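Local coordinates for protein terminal oxygenase component of carbazole 1,9a-dioxygenase (Sphingomonas, PDB 3GKQ) that probably catalyses the angular 1,9a-dioxygenation of carbazole, passing electrons from a Rieske [2Fe-2S] cluster to a mononuclear nonheme iron, at residues R13-R16 with A17-P20; P34-L37 with S38-A42; L58-D62 with G63-A67; D333-L336 with A337-S340; I363-W366 with R367-A370. All coordinates share one frame; numbering follows the deposited sequence.

Contact 1: R13-R16 with A17-P20; sequences RRTR and AWAP
Trp18 lays its indole over Thr15. The CA of Thr15 sits 4.0 Å from the centroid of the six-membered ring of Trp18 and 12° off its normal, which qualifies as a CH-pi contact over the ring face. The methyl branch adds to it, with Thr15 CG2 3.6 Å from Trp18 CH2. Arg14 reaches the same end of the indole by a different geometry. Its chain is extended, with CG anti to the backbone N (chi1 171°), and this carries the guanidinium out to the benzo ring. The two planes stand 88° apart, Trp18 CZ2 lies over one face of the guanidinium near its rim, and Arg14 NH1 comes within 3.8 Å of Trp18 CH2. The polar ends of Arg14 are used elsewhere, by a salt bridge to Glu354 and a hydrogen bond to Trp351 O.

The backbone turns here from helix 9-15 into helix 19-23, with Trp18 at the N-cap of the second. Trp18 N donates to Thr15 O at 2.9 Å, while the bond from Ala19 N to Arg16 O is weak at 3.4 Å. Water 1 bridges the junction, giving a proton to Arg14 O and accepting one from Ala17 N at 2.8 Å. A leucine in place of Trp18 would probably leave Thr15 without its aromatic cover and Arg367, which makes a cation-pi contact with the indole, without its ring. The chemistry therefore implies an aromatic surface shared between a threonine and two arginines, with Glu354 likely to offset the positive charge of Arg14.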
loop_
_atom_site.group_PDB
_atom_site.type_symbol
_atom_site.label_atom_id
_atom_site.label_comp_id
_atom_site.label_asym_id
_atom_site.label_seq_id
_atom_site.Cartn_x
_atom_site.Cartn_y
_atom_site.Cartn_z
ATOM N N ARG A 13 -30.365 -13.801 11.319
ATOM C CA ARG A 13 -30.974 -14.247 12.568
ATOM C C ARG A 13 -29.935 -14.628 13.606
ATOM O O ARG A 13 -30.110 -14.368 14.794
ATOM C CB ARG A 13 -31.894 -15.452 12.339
ATOM C CG ARG A 13 -33.289 -15.097 11.863
ATOM C CD ARG A 13 -34.240 -16.261 12.091
ATOM N NE ARG A 13 -33.794 -17.480 11.417
ATOM C CZ ARG A 13 -33.734 -17.624 10.096
ATOM N NH1 ARG A 13 -34.092 -16.626 9.296
ATOM N NH2 ARG A 13 -33.318 -18.771 9.571
ATOM N N ARG A 14 -28.856 -15.253 13.154
ATOM C CA ARG A 14 -27.802 -15.676 14.062
ATOM C C ARG A 14 -26.989 -14.525 14.660
ATOM O O ARG A 14 -26.647 -14.555 15.839
ATOM C CB ARG A 14 -26.854 -16.650 13.355
ATOM C CG ARG A 14 -25.608 -16.952 14.167
ATOM C CD ARG A 14 -24.760 -18.080 13.590
ATOM N NE ARG A 14 -23.493 -18.164 14.315
ATOM C CZ ARG A 14 -22.469 -17.333 14.128
ATOM N NH1 ARG A 14 -22.554 -16.361 13.226
ATOM N NH2 ARG A 14 -21.376 -17.449 14.868
ATOM N N THR A 15 -26.688 -13.511 13.858
ATOM C CA THR A 15 -25.881 -12.387 14.330
ATOM C C THR A 15 -26.684 -11.193 14.847
ATOM O O THR A 15 -26.115 -10.226 15.356
ATOM C CB THR A 15 -24.952 -11.891 13.215
ATOM O OG1 THR A 15 -25.741 -11.395 12.130
ATOM C CG2 THR A 15 -24.075 -13.029 12.707
ATOM N N ARG A 16 -28.004 -11.279 14.722
ATOM C CA ARG A 16 -28.914 -10.218 15.139
ATOM C C ARG A 16 -28.598 -9.574 16.491
ATOM O O ARG A 16 -28.463 -8.357 16.585
ATOM C CB ARG A 16 -30.348 -10.760 15.162
ATOM C CG ARG A 16 -31.406 -9.722 15.498
ATOM C CD ARG A 16 -32.795 -10.352 15.507
ATOM N NE ARG A 16 -33.167 -10.842 14.183
ATOM C CZ ARG A 16 -34.261 -11.552 13.926
ATOM N NH1 ARG A 16 -35.105 -11.866 14.904
ATOM N NH2 ARG A 16 -34.507 -11.954 12.685
ATOM N N ALA A 17 -28.488 -10.393 17.532
ATOM C CA ALA A 17 -28.218 -9.899 18.878
ATOM C C ALA A 17 -26.895 -9.153 19.059
ATOM O O ALA A 17 -26.707 -8.479 20.071
ATOM C CB ALA A 17 -28.311 -11.048 19.879
ATOM N N TRP A 18 -25.969 -9.275 18.111
ATOM C CA TRP A 18 -24.713 -8.542 18.242
ATOM C C TRP A 18 -24.304 -7.759 17.003
ATOM O O TRP A 18 -23.118 -7.560 16.742
ATOM C CB TRP A 18 -23.557 -9.450 18.696
ATOM C CG TRP A 18 -23.651 -10.895 18.331
ATOM C CD1 TRP A 18 -24.387 -11.856 18.965
ATOM C CD2 TRP A 18 -22.943 -11.557 17.285
ATOM N NE1 TRP A 18 -24.177 -13.076 18.379
ATOM C CE2 TRP A 18 -23.293 -12.922 17.340
ATOM C CE3 TRP A 18 -22.039 -11.130 16.301
ATOM C CZ2 TRP A 18 -22.776 -13.867 16.449
ATOM C CZ3 TRP A 18 -21.523 -12.070 15.413
ATOM C CH2 TRP A 18 -21.895 -13.423 15.495
ATOM N N ALA A 19 -25.296 -7.285 16.257
ATOM C CA ALA A 19 -25.039 -6.500 15.055
ATOM C C ALA A 19 -24.234 -5.231 15.363
ATOM O O ALA A 19 -23.342 -4.862 14.607
ATOM C CB ALA A 19 -26.354 -6.136 14.379
ATOM N N PRO A 20 -24.543 -4.540 16.477
ATOM C CA PRO A 20 -23.789 -3.323 16.800
ATOM C C PRO A 20 -22.294 -3.609 16.986
ATOM O O PRO A 20 -21.443 -2.825 16.575
ATOM C CB PRO A 20 -24.448 -2.839 18.090
ATOM C CG PRO A 20 -25.867 -3.311 17.940
ATOM C CD PRO A 20 -25.675 -4.717 17.403
HETATM O O HOH W 1 -28.512 -13.216 17.609
#

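Contact 2: P34-L37 with S38-A42; sequences PVRL and SAEVA
Glu40 folds back over Arg36 and Leu37, just after strand 31-35, and this is the tight part of the contact. Glu40 CB lies 3.5 Å from Arg36 CG. With CG anti to the carbonyl carbon (chi1 -61°), the Glu40 chain carries its carboxylate back toward Leu37 N. The backbone closes the same turn, a short 3-10 segment, by a hydrogen bond from Glu40 N to Leu37 O at 2.8 Å. Leu37 N points at Glu40 OE1 in a nearly straight line of 169°, but that oxygen sits too near another atom in the model, and the bond is less certain for it.

The other side is looser. The opposite charges of Arg36 and Glu40 lie near each other without pairing, their flat groups 61° apart. Val41 CG2 approaches Arg36 CB no closer than 4.1 Å, and Ala39 is exposed to solvent.

The turn belongs to the Rieske range, where Leu37 packs on Leu135 of strand 135-140, Ser38 shares a backbone hydrogen bond with Gly134, and Ser38 OG bonds Glu131. It also meets strands of the catalytic part: Arg36 touches Leu296 of strand 294-304, and the same, less surely placed OE1 is hydrogen-bonded to His167 NE2 of strand 161-170.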
loop_
_atom_site.group_PDB
_atom_site.type_symbol
_atom_site.label_atom_id
_atom_site.label_comp_id
_atom_site.label_asym_id
_atom_site.label_seq_id
_atom_site.Cartn_x
_atom_site.Cartn_y
_atom_site.Cartn_z
ATOM N N PRO A 34 -7.447 3.802 28.540
ATOM C CA PRO A 34 -6.091 4.145 28.978
ATOM C C PRO A 34 -5.264 4.280 27.697
ATOM O O PRO A 34 -5.441 3.493 26.768
ATOM C CB PRO A 34 -5.687 2.934 29.813
ATOM C CG PRO A 34 -6.373 1.799 29.103
ATOM C CD PRO A 34 -7.746 2.380 28.796
ATOM N N VAL A 35 -4.372 5.262 27.630
ATOM C CA VAL A 35 -3.586 5.447 26.416
ATOM C C VAL A 35 -2.077 5.421 26.601
ATOM O O VAL A 35 -1.337 5.157 25.651
ATOM C CB VAL A 35 -3.944 6.775 25.716
ATOM C CG1 VAL A 35 -5.407 6.765 25.310
ATOM C CG2 VAL A 35 -3.659 7.950 26.646
ATOM N N ARG A 36 -1.617 5.683 27.820
ATOM C CA ARG A 36 -0.183 5.711 28.070
ATOM C C ARG A 36 0.104 5.522 29.563
ATOM O O ARG A 36 -0.778 5.706 30.408
ATOM C CB ARG A 36 0.367 7.066 27.594
ATOM C CG ARG A 36 1.752 7.039 26.972
ATOM C CD ARG A 36 1.723 7.173 25.453
ATOM N NE ARG A 36 1.219 5.971 24.805
ATOM C CZ ARG A 36 1.166 5.788 23.490
ATOM N NH1 ARG A 36 1.592 6.733 22.659
ATOM N NH2 ARG A 36 0.683 4.655 23.002
ATOM N N LEU A 37 1.334 5.132 29.884
ATOM C CA LEU A 37 1.733 4.963 31.275
ATOM C C LEU A 37 2.071 6.359 31.792
ATOM O O LEU A 37 2.608 7.178 31.046
ATOM C CB LEU A 37 2.968 4.058 31.373
ATOM C CG LEU A 37 2.834 2.661 30.760
ATOM C CD1 LEU A 37 4.164 1.931 30.831
ATOM C CD2 LEU A 37 1.755 1.886 31.494
ATOM N N SER A 38 1.755 6.635 33.054
ATOM C CA SER A 38 2.031 7.947 33.639
ATOM C C SER A 38 3.452 8.436 33.374
ATOM O O SER A 38 3.664 9.604 33.046
ATOM C CB SER A 38 1.788 7.922 35.152
ATOM O OG SER A 38 0.410 7.808 35.453
ATOM N N ALA A 39 4.420 7.537 33.514
ATOM C CA ALA A 39 5.824 7.874 33.308
ATOM C C ALA A 39 6.136 8.366 31.896
ATOM O O ALA A 39 7.123 9.072 31.690
ATOM C CB ALA A 39 6.703 6.664 33.641
ATOM N N GLU A 40 5.303 7.995 30.927
ATOM C CA GLU A 40 5.525 8.400 29.542
ATOM C C GLU A 40 5.002 9.803 29.260
ATOM O O GLU A 40 5.285 10.379 28.211
ATOM C CB GLU A 40 4.852 7.410 28.590
ATOM C CG GLU A 40 5.379 5.993 28.692
ATOM C CD GLU A 40 4.621 5.032 27.796
ATOM O OE1 GLU A 40 3.396 4.884 27.988
ATOM O OE2 GLU A 40 5.247 4.424 26.902
ATOM N N VAL A 41 4.226 10.340 30.193
ATOM C CA VAL A 41 3.666 11.677 30.049
ATOM C C VAL A 41 4.325 12.559 31.109
ATOM O O VAL A 41 3.781 12.759 32.193
ATOM C CB VAL A 41 2.135 11.658 30.259
ATOM C CG1 VAL A 41 1.545 13.019 29.921
ATOM C CG2 VAL A 41 1.504 10.565 29.390
ATOM N N ALA A 42 5.504 13.078 30.782
ATOM C CA ALA A 42 6.266 13.906 31.709
ATOM C C ALA A 42 5.925 15.391 31.670
ATOM O O ALA A 42 5.314 15.885 30.722
ATOM C CB ALA A 42 7.762 13.711 31.456
#

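Contact 3: L58-D62 with G63-A67; sequences LNRVD and GVVHA
Leu58 to Val61 and Val64 to Ala67 form a beta hairpin, joined by a type I' turn from Val61 to Val64. Both central residues have positive phi, Asp62 at 55° and Gly63 at 73°; glycine suits its position, since a CB there would run into Asp62 O.

Backbone bonds hold the ladder. Asn59 with His66 and Val61 with Val64 are the hydrogen-bonded pairs, and His66 N to Asn59 O is the shortest of their four bonds at 2.8 Å. Arg60 with Val65 lies between them and Leu58 with Ala67 beyond, both non-hydrogen-bonded.

Among side-chain polar contacts, Arg60 NE donates to Gly63 O at 3.1 Å. CG anti to the backbone N (chi1 174°) and a bend at chi3 bring NE there. The oxygen lies in the guanidinium plane, although the donor stands well above the carbonyl plane. A salt bridge to Glu131 and a hydrogen bond to Val41 O take NH2 and NH1, fixing the group's rotation. On the face carrying Val61 and His66, water 2 gives a proton to Val61 O at 2.6 Å and lies in the imidazole plane 2.8 Å from His66 NE2.

On the face of Leu58, Arg60, Val65 and Ala67 the contacts are van der Waals. Val65 CG2 sits over one guanidinium face, 3.4 Å from Arg60 NH2; separately, the apolar Leu58 CD2 and Ala67 CB meet tightly at 3.5 Å.

The hairpin belongs to a three-stranded antiparallel sheet with strand 47-51 as its other outer strand. Leu58 and Ala67 face Leu138 of strand 135-140, while Val65 and Ala67 lean on Val129 of strand 129-132.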
loop_
_atom_site.group_PDB
_atom_site.type_symbol
_atom_site.label_atom_id
_atom_site.label_comp_id
_atom_site.label_asym_id
_atom_site.label_seq_id
_atom_site.Cartn_x
_atom_site.Cartn_y
_atom_site.Cartn_z
ATOM N N LEU A 58 -1.000 15.001 24.367
ATOM C CA LEU A 58 -0.977 15.044 25.826
ATOM C C LEU A 58 0.194 15.871 26.351
ATOM O O LEU A 58 1.221 16.004 25.693
ATOM C CB LEU A 58 -0.849 13.626 26.391
ATOM C CG LEU A 58 -1.788 12.526 25.895
ATOM C CD1 LEU A 58 -1.346 11.194 26.494
ATOM C CD2 LEU A 58 -3.217 12.848 26.277
ATOM N N ASN A 59 0.028 16.424 27.546
ATOM C CA ASN A 59 1.089 17.190 28.183
ATOM C C ASN A 59 0.793 17.292 29.667
ATOM O O ASN A 59 -0.367 17.267 30.085
ATOM C CB ASN A 59 1.220 18.591 27.580
ATOM C CG ASN A 59 2.473 19.315 28.064
ATOM O OD1 ASN A 59 3.494 18.684 28.358
ATOM N ND2 ASN A 59 2.407 20.640 28.131
ATOM N N ARG A 60 1.853 17.381 30.458
ATOM C CA ARG A 60 1.721 17.498 31.899
ATOM C C ARG A 60 2.200 18.887 32.305
ATOM O O ARG A 60 3.359 19.246 32.090
ATOM C CB ARG A 60 2.551 16.408 32.578
ATOM C CG ARG A 60 2.616 16.500 34.086
ATOM C CD ARG A 60 3.110 15.188 34.664
ATOM N NE ARG A 60 2.030 14.527 35.380
ATOM C CZ ARG A 60 1.652 13.269 35.193
ATOM N NH1 ARG A 60 2.259 12.497 34.301
ATOM N NH2 ARG A 60 0.653 12.787 35.909
ATOM N N VAL A 61 1.284 19.672 32.863
ATOM C CA VAL A 61 1.586 21.033 33.294
ATOM C C VAL A 61 1.307 21.143 34.787
ATOM O O VAL A 61 0.171 20.958 35.233
ATOM C CB VAL A 61 0.717 22.055 32.537
ATOM C CG1 VAL A 61 1.107 23.472 32.941
ATOM C CG2 VAL A 61 0.884 21.862 31.037
ATOM N N ASP A 62 2.349 21.455 35.551
ATOM C CA ASP A 62 2.233 21.556 36.999
ATOM C C ASP A 62 1.665 20.249 37.538
ATOM O O ASP A 62 0.730 20.244 38.337
ATOM C CB ASP A 62 1.334 22.731 37.403
ATOM C CG ASP A 62 1.932 24.077 37.030
ATOM O OD1 ASP A 62 3.172 24.221 37.126
ATOM O OD2 ASP A 62 1.167 24.992 36.652
ATOM N N GLY A 63 2.233 19.142 37.069
ATOM C CA GLY A 63 1.803 17.830 37.517
ATOM C C GLY A 63 0.464 17.327 37.002
ATOM O O GLY A 63 0.125 16.167 37.226
ATOM N N VAL A 64 -0.295 18.176 36.314
ATOM C CA VAL A 64 -1.605 17.774 35.804
ATOM C C VAL A 64 -1.601 17.460 34.306
ATOM O O VAL A 64 -1.138 18.263 33.495
ATOM C CB VAL A 64 -2.661 18.867 36.077
ATOM C CG1 VAL A 64 -4.027 18.413 35.579
ATOM C CG2 VAL A 64 -2.719 19.167 37.569
ATOM N N VAL A 65 -2.130 16.290 33.948
ATOM C CA VAL A 65 -2.181 15.867 32.549
ATOM C C VAL A 65 -3.354 16.489 31.805
ATOM O O VAL A 65 -4.489 16.457 32.275
ATOM C CB VAL A 65 -2.299 14.321 32.417
ATOM C CG1 VAL A 65 -2.316 13.920 30.937
ATOM C CG2 VAL A 65 -1.140 13.644 33.126
ATOM N N HIS A 66 -3.065 17.068 30.645
ATOM C CA HIS A 66 -4.096 17.675 29.814
ATOM C C HIS A 66 -4.063 16.998 28.448
ATOM O O HIS A 66 -3.025 16.482 28.028
ATOM C CB HIS A 66 -3.854 19.177 29.664
ATOM C CG HIS A 66 -4.002 19.938 30.946
ATOM N ND1 HIS A 66 -5.205 20.046 31.610
ATOM C CD2 HIS A 66 -3.094 20.604 31.697
ATOM C CE1 HIS A 66 -5.033 20.748 32.716
ATOM N NE2 HIS A 66 -3.761 21.097 32.794
ATOM N N ALA A 67 -5.204 16.999 27.765
ATOM C CA ALA A 67 -5.312 16.372 26.453
ATOM C C ALA A 67 -6.144 17.234 25.504
ATOM O O ALA A 67 -7.264 17.621 25.827
ATOM C CB ALA A 67 -5.943 14.991 26.597
HETATM O O HOH W 2 -1.964 22.345 34.620
#

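Contact 4: D333-L336 with A337-S340; sequences DDIL and ARRS. With FE2 (Fe (II) ion), chain G.
The mononuclear iron site, built from two histidines and one carboxylate, takes its carboxylate from helix 332-346, whose consecutive turns make up this contact. Asp334 binds the iron(II) through both oxygens, OD1 and OD2 each 2.2 Å from the metal, in a bidentate grip that places the ion near the carboxylate's open end. His186 and His190 supply the other protein ligands, while a second shell positions the carboxylate, Asn180 donating to OD1 and Asn331 to OD2. Waters 4 and 5 add two more ligands, water 4 being 2.0 Å from the iron.

One turn on, Arg338 rises beside Asp334. Its N donates to Asp334 O at 3.1 Å, while its extended side chain, with CG anti to the carbonyl carbon (chi1 -60°), runs along the helix surface toward the metal side. Asp334 OD2 and Arg338 NH2 remain 5.2 Å apart and do not pair directly. Water 3 lies between them but holds both only weakly.

Packing continues through Ile335, whose CG2 meets Arg339 CD. On the other flank, Leu336 and Ala337 pack on Trp94 and Tyr95 of the second subunit, and Ser340 OG bonds Asp81 and Thr78 N of the second subunit. Since Tyr95 of that subunit belongs to its cluster pocket, the helix lies where such oxygenases probably pass electrons between subunits. Ile335 CD1 lies over one face of the Arg338 guanidinium, toward the rim, 4.1 Å from Arg338 NH1.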
loop_
_atom_site.group_PDB
_atom_site.type_symbol
_atom_site.label_atom_id
_atom_site.label_comp_id
_atom_site.label_asym_id
_atom_site.label_seq_id
_atom_site.Cartn_x
_atom_site.Cartn_y
_atom_site.Cartn_z
ATOM N N ASP A 333 2.233 -15.487 22.389
ATOM C CA ASP A 333 1.523 -16.440 21.535
ATOM C C ASP A 333 0.108 -15.984 21.173
ATOM O O ASP A 333 -0.449 -16.427 20.168
ATOM C CB ASP A 333 1.444 -17.820 22.205
ATOM C CG ASP A 333 2.792 -18.533 22.247
ATOM O OD1 ASP A 333 3.507 -18.529 21.225
ATOM O OD2 ASP A 333 3.132 -19.107 23.300
ATOM N N ASP A 334 -0.477 -15.113 21.992
ATOM C CA ASP A 334 -1.825 -14.619 21.723
ATOM C C ASP A 334 -1.820 -13.678 20.505
ATOM O O ASP A 334 -2.824 -13.544 19.802
ATOM C CB ASP A 334 -2.394 -13.897 22.960
ATOM C CG ASP A 334 -2.952 -14.865 24.016
ATOM O OD1 ASP A 334 -3.751 -15.750 23.657
ATOM O OD2 ASP A 334 -2.613 -14.742 25.213
ATOM N N ILE A 335 -0.678 -13.049 20.245
ATOM C CA ILE A 335 -0.547 -12.123 19.123
ATOM C C ILE A 335 -0.776 -12.784 17.763
ATOM O O ILE A 335 -1.503 -12.236 16.926
ATOM C CB ILE A 335 0.840 -11.450 19.124
ATOM C CG1 ILE A 335 1.149 -10.900 20.521
ATOM C CG2 ILE A 335 0.877 -10.322 18.102
ATOM C CD1 ILE A 335 0.099 -9.954 21.067
ATOM N N LEU A 336 -0.163 -13.948 17.542
ATOM C CA LEU A 336 -0.326 -14.670 16.278
ATOM C C LEU A 336 -1.807 -14.940 16.075
ATOM O O LEU A 336 -2.338 -14.787 14.974
ATOM C CB LEU A 336 0.408 -16.024 16.306
ATOM C CG LEU A 336 0.733 -16.762 14.989
ATOM C CD1 LEU A 336 0.856 -18.261 15.261
ATOM C CD2 LEU A 336 -0.334 -16.532 13.941
ATOM N N ALA A 337 -2.471 -15.363 17.145
ATOM C CA ALA A 337 -3.890 -15.666 17.075
ATOM C C ALA A 337 -4.690 -14.464 16.568
ATOM O O ALA A 337 -5.548 -14.604 15.696
ATOM C CB ALA A 337 -4.397 -16.105 18.447
ATOM N N ARG A 338 -4.407 -13.286 17.115
ATOM C CA ARG A 338 -5.117 -12.074 16.708
ATOM C C ARG A 338 -4.831 -11.718 15.253
ATOM O O ARG A 338 -5.735 -11.347 14.513
ATOM C CB ARG A 338 -4.729 -10.902 17.610
ATOM C CG ARG A 338 -5.048 -11.141 19.068
ATOM C CD ARG A 338 -4.672 -9.940 19.919
ATOM N NE ARG A 338 -4.618 -10.310 21.327
ATOM C CZ ARG A 338 -4.076 -9.562 22.278
ATOM N NH1 ARG A 338 -3.541 -8.382 21.979
ATOM N NH2 ARG A 338 -4.036 -10.017 23.525
ATOM N N ARG A 339 -3.573 -11.834 14.846
ATOM C CA ARG A 339 -3.200 -11.519 13.475
ATOM C C ARG A 339 -3.761 -12.514 12.467
ATOM O O ARG A 339 -4.135 -12.129 11.356
ATOM C CB ARG A 339 -1.678 -11.453 13.344
ATOM C CG ARG A 339 -1.056 -10.417 14.263
ATOM C CD ARG A 339 0.439 -10.269 14.030
ATOM N NE ARG A 339 0.727 -9.736 12.704
ATOM C CZ ARG A 339 1.873 -9.156 12.368
ATOM N NH1 ARG A 339 2.843 -9.031 13.266
ATOM N NH2 ARG A 339 2.050 -8.698 11.137
ATOM N N SER A 340 -3.838 -13.787 12.846
ATOM C CA SER A 340 -4.350 -14.791 11.923
ATOM C C SER A 340 -5.858 -14.712 11.767
ATOM O O SER A 340 -6.387 -15.035 10.702
ATOM C CB SER A 340 -3.941 -16.201 12.361
ATOM O OG SER A 340 -4.011 -17.086 11.249
HETATM FE FE FE2 G . -4.147 -16.183 25.813
HETATM O O HOH W 3 -4.404 -11.825 25.835
HETATM O O HOH W 4 -4.569 -16.116 27.795
HETATM O O HOH W 5 -5.634 -14.339 25.818
#

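Contact 5: I363-W366 with R367-A370; sequences IIEW and RRLA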
loop_
_atom_site.group_PDB
_atom_site.type_symbol
_atom_site.label_atom_id
_atom_site.label_comp_id
_atom_site.label_asym_id
_atom_site.label_seq_id
_atom_site.Cartn_x
_atom_site.Cartn_y
_atom_site.Cartn_z
ATOM N N ILE A 363 -17.880 -15.941 24.613
ATOM C CA ILE A 363 -17.637 -14.812 23.720
ATOM C C ILE A 363 -18.961 -14.293 23.163
ATOM O O ILE A 363 -19.143 -13.087 22.982
ATOM C CB ILE A 363 -16.692 -15.193 22.545
ATOM C CG1 ILE A 363 -16.215 -13.927 21.830
ATOM C CG2 ILE A 363 -17.413 -16.069 21.545
ATOM C CD1 ILE A 363 -15.448 -12.969 22.733
ATOM N N ILE A 364 -19.890 -15.204 22.900
ATOM C CA ILE A 364 -21.195 -14.822 22.387
ATOM C C ILE A 364 -21.918 -13.949 23.412
ATOM O O ILE A 364 -22.575 -12.973 23.050
ATOM C CB ILE A 364 -22.045 -16.069 22.060
ATOM C CG1 ILE A 364 -21.437 -16.798 20.859
ATOM C CG2 ILE A 364 -23.481 -15.665 21.747
ATOM C CD1 ILE A 364 -22.081 -18.138 20.568
ATOM N N GLU A 365 -21.790 -14.291 24.689
ATOM C CA GLU A 365 -22.432 -13.506 25.738
ATOM C C GLU A 365 -21.811 -12.116 25.796
ATOM O O GLU A 365 -22.497 -11.133 26.079
ATOM C CB GLU A 365 -22.299 -14.196 27.102
ATOM C CG GLU A 365 -23.233 -15.380 27.281
ATOM C CD GLU A 365 -24.690 -15.000 27.071
ATOM O OE1 GLU A 365 -25.167 -14.061 27.744
ATOM O OE2 GLU A 365 -25.356 -15.641 26.232
ATOM N N TRP A 366 -20.512 -12.035 25.532
ATOM C CA TRP A 366 -19.823 -10.748 25.534
ATOM C C TRP A 366 -20.312 -9.882 24.368
ATOM O O TRP A 366 -20.604 -8.700 24.541
ATOM C CB TRP A 366 -18.305 -10.957 25.451
ATOM C CG TRP A 366 -17.573 -9.871 24.708
ATOM C CD1 TRP A 366 -17.018 -9.965 23.460
ATOM C CD2 TRP A 366 -17.350 -8.524 25.146
ATOM N NE1 TRP A 366 -16.463 -8.762 23.096
ATOM C CE2 TRP A 366 -16.652 -7.860 24.110
ATOM C CE3 TRP A 366 -17.672 -7.813 26.309
ATOM C CZ2 TRP A 366 -16.269 -6.516 24.204
ATOM C CZ3 TRP A 366 -17.292 -6.475 26.403
ATOM C CH2 TRP A 366 -16.598 -5.842 25.354
ATOM N N ARG A 367 -20.413 -10.476 23.185
ATOM C CA ARG A 367 -20.864 -9.740 22.010
ATOM C C ARG A 367 -22.279 -9.192 22.213
ATOM O O ARG A 367 -22.583 -8.076 21.791
ATOM C CB ARG A 367 -20.780 -10.646 20.770
ATOM C CG ARG A 367 -19.507 -11.489 20.791
ATOM C CD ARG A 367 -18.774 -11.645 19.473
ATOM N NE ARG A 367 -19.434 -12.541 18.541
ATOM C CZ ARG A 367 -18.807 -13.442 17.783
ATOM N NH1 ARG A 367 -17.492 -13.594 17.839
ATOM N NH2 ARG A 367 -19.509 -14.183 16.942
ATOM N N ARG A 368 -23.134 -9.970 22.871
ATOM C CA ARG A 368 -24.507 -9.541 23.136
ATOM C C ARG A 368 -24.520 -8.402 24.154
ATOM O O ARG A 368 -25.186 -7.382 23.955
ATOM C CB ARG A 368 -25.345 -10.710 23.671
ATOM C CG ARG A 368 -25.568 -11.839 22.671
ATOM C CD ARG A 368 -26.194 -13.051 23.350
ATOM N NE ARG A 368 -27.551 -12.783 23.812
ATOM C CZ ARG A 368 -28.643 -12.967 23.074
ATOM N NH1 ARG A 368 -28.539 -13.429 21.833
ATOM N NH2 ARG A 368 -29.840 -12.683 23.572
ATOM N N LEU A 369 -23.781 -8.578 25.244
ATOM C CA LEU A 369 -23.713 -7.559 26.287
ATOM C C LEU A 369 -23.091 -6.275 25.743
ATOM O O LEU A 369 -23.621 -5.183 25.955
ATOM C CB LEU A 369 -22.908 -8.077 27.487
ATOM C CG LEU A 369 -22.708 -7.098 28.655
ATOM C CD1 LEU A 369 -22.742 -7.843 29.979
ATOM C CD2 LEU A 369 -21.396 -6.358 28.485
ATOM N N ALA A 370 -21.979 -6.408 25.028
ATOM C CA ALA A 370 -21.313 -5.243 24.463
ATOM C C ALA A 370 -22.237 -4.503 23.494
ATOM O O ALA A 370 -22.266 -3.271 23.474
ATOM C CB ALA A 370 -20.038 -5.664 23.746
HETATM O O HOH W 6 -27.676 -13.284 27.057
#
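Ala370 N donates to Trp366 O at 2.7 Å in the alpha-helix 361-373, and the ladder is regular around it, with Leu369 N to Glu365 O at 3.0 Å and Arg368 N to Ile364 O at 3.1 Å. Arg367 makes the strongest side-chain polar links, salt bridges from NH2 to Glu354 and from NH1 to Glu179, which hold its guanidinium between two acids. Its NE is buried with no partner in the model.

Glu365 and Arg368 lie side by side and point the same way, their flat groups 29° apart. Glu365 OE2 stays 4.3 Å from Arg368 NE, well out of the guanidinium plane, and takes a salt bridge from Arg361 instead. Water 6 joins the two side chains, giving a proton to Glu365 OE1 at 2.7 Å and accepting one from Arg368 NE.

Packing centres on Trp366. Its chi1 of 148° departs from a staggered value and carries the indole forward along the helix, over Ala370, whose CB stands 3.7 Å from the centroid of the six-membered ring and 8° off its normal, a CH-pi contact in which Trp366 CH2 is the nearest ring atom to Ala370 CB at 3.8 Å. Tyr21 meets the indole with its ring plane nearly perpendicular, and Val178 of helix 174-181 also touches it. A serine in place of Trp366 would probably open a gap over Ala370 and strip Tyr21 of its aromatic neighbour. Elsewhere on the helix, Ile364 CG2 rests on Arg368 CD at 4.1 Å.

The contacts fall into two groups and one metal site. Contacts 1 and 5 have centres about 10 Å apart and touch: Ala17 and Trp18 pack on Arg368, and Glu354 pairs with both Arg14 and Arg367, whose like charges come close. Contacts 2 and 3, also about 10 Å between centres, lie within the Rieske domain, where Val35 packs on Leu58. Contact 4 carries Asp334, one of the iron's three protein ligands; its centre is about 21 Å from that of contact 5, whose Ile363 side chain approaches the iron to about 12 Å. By centres, contact 3 lies about 35 Å from contact 4, and about 42 Å from contact 1 across the chain's centre.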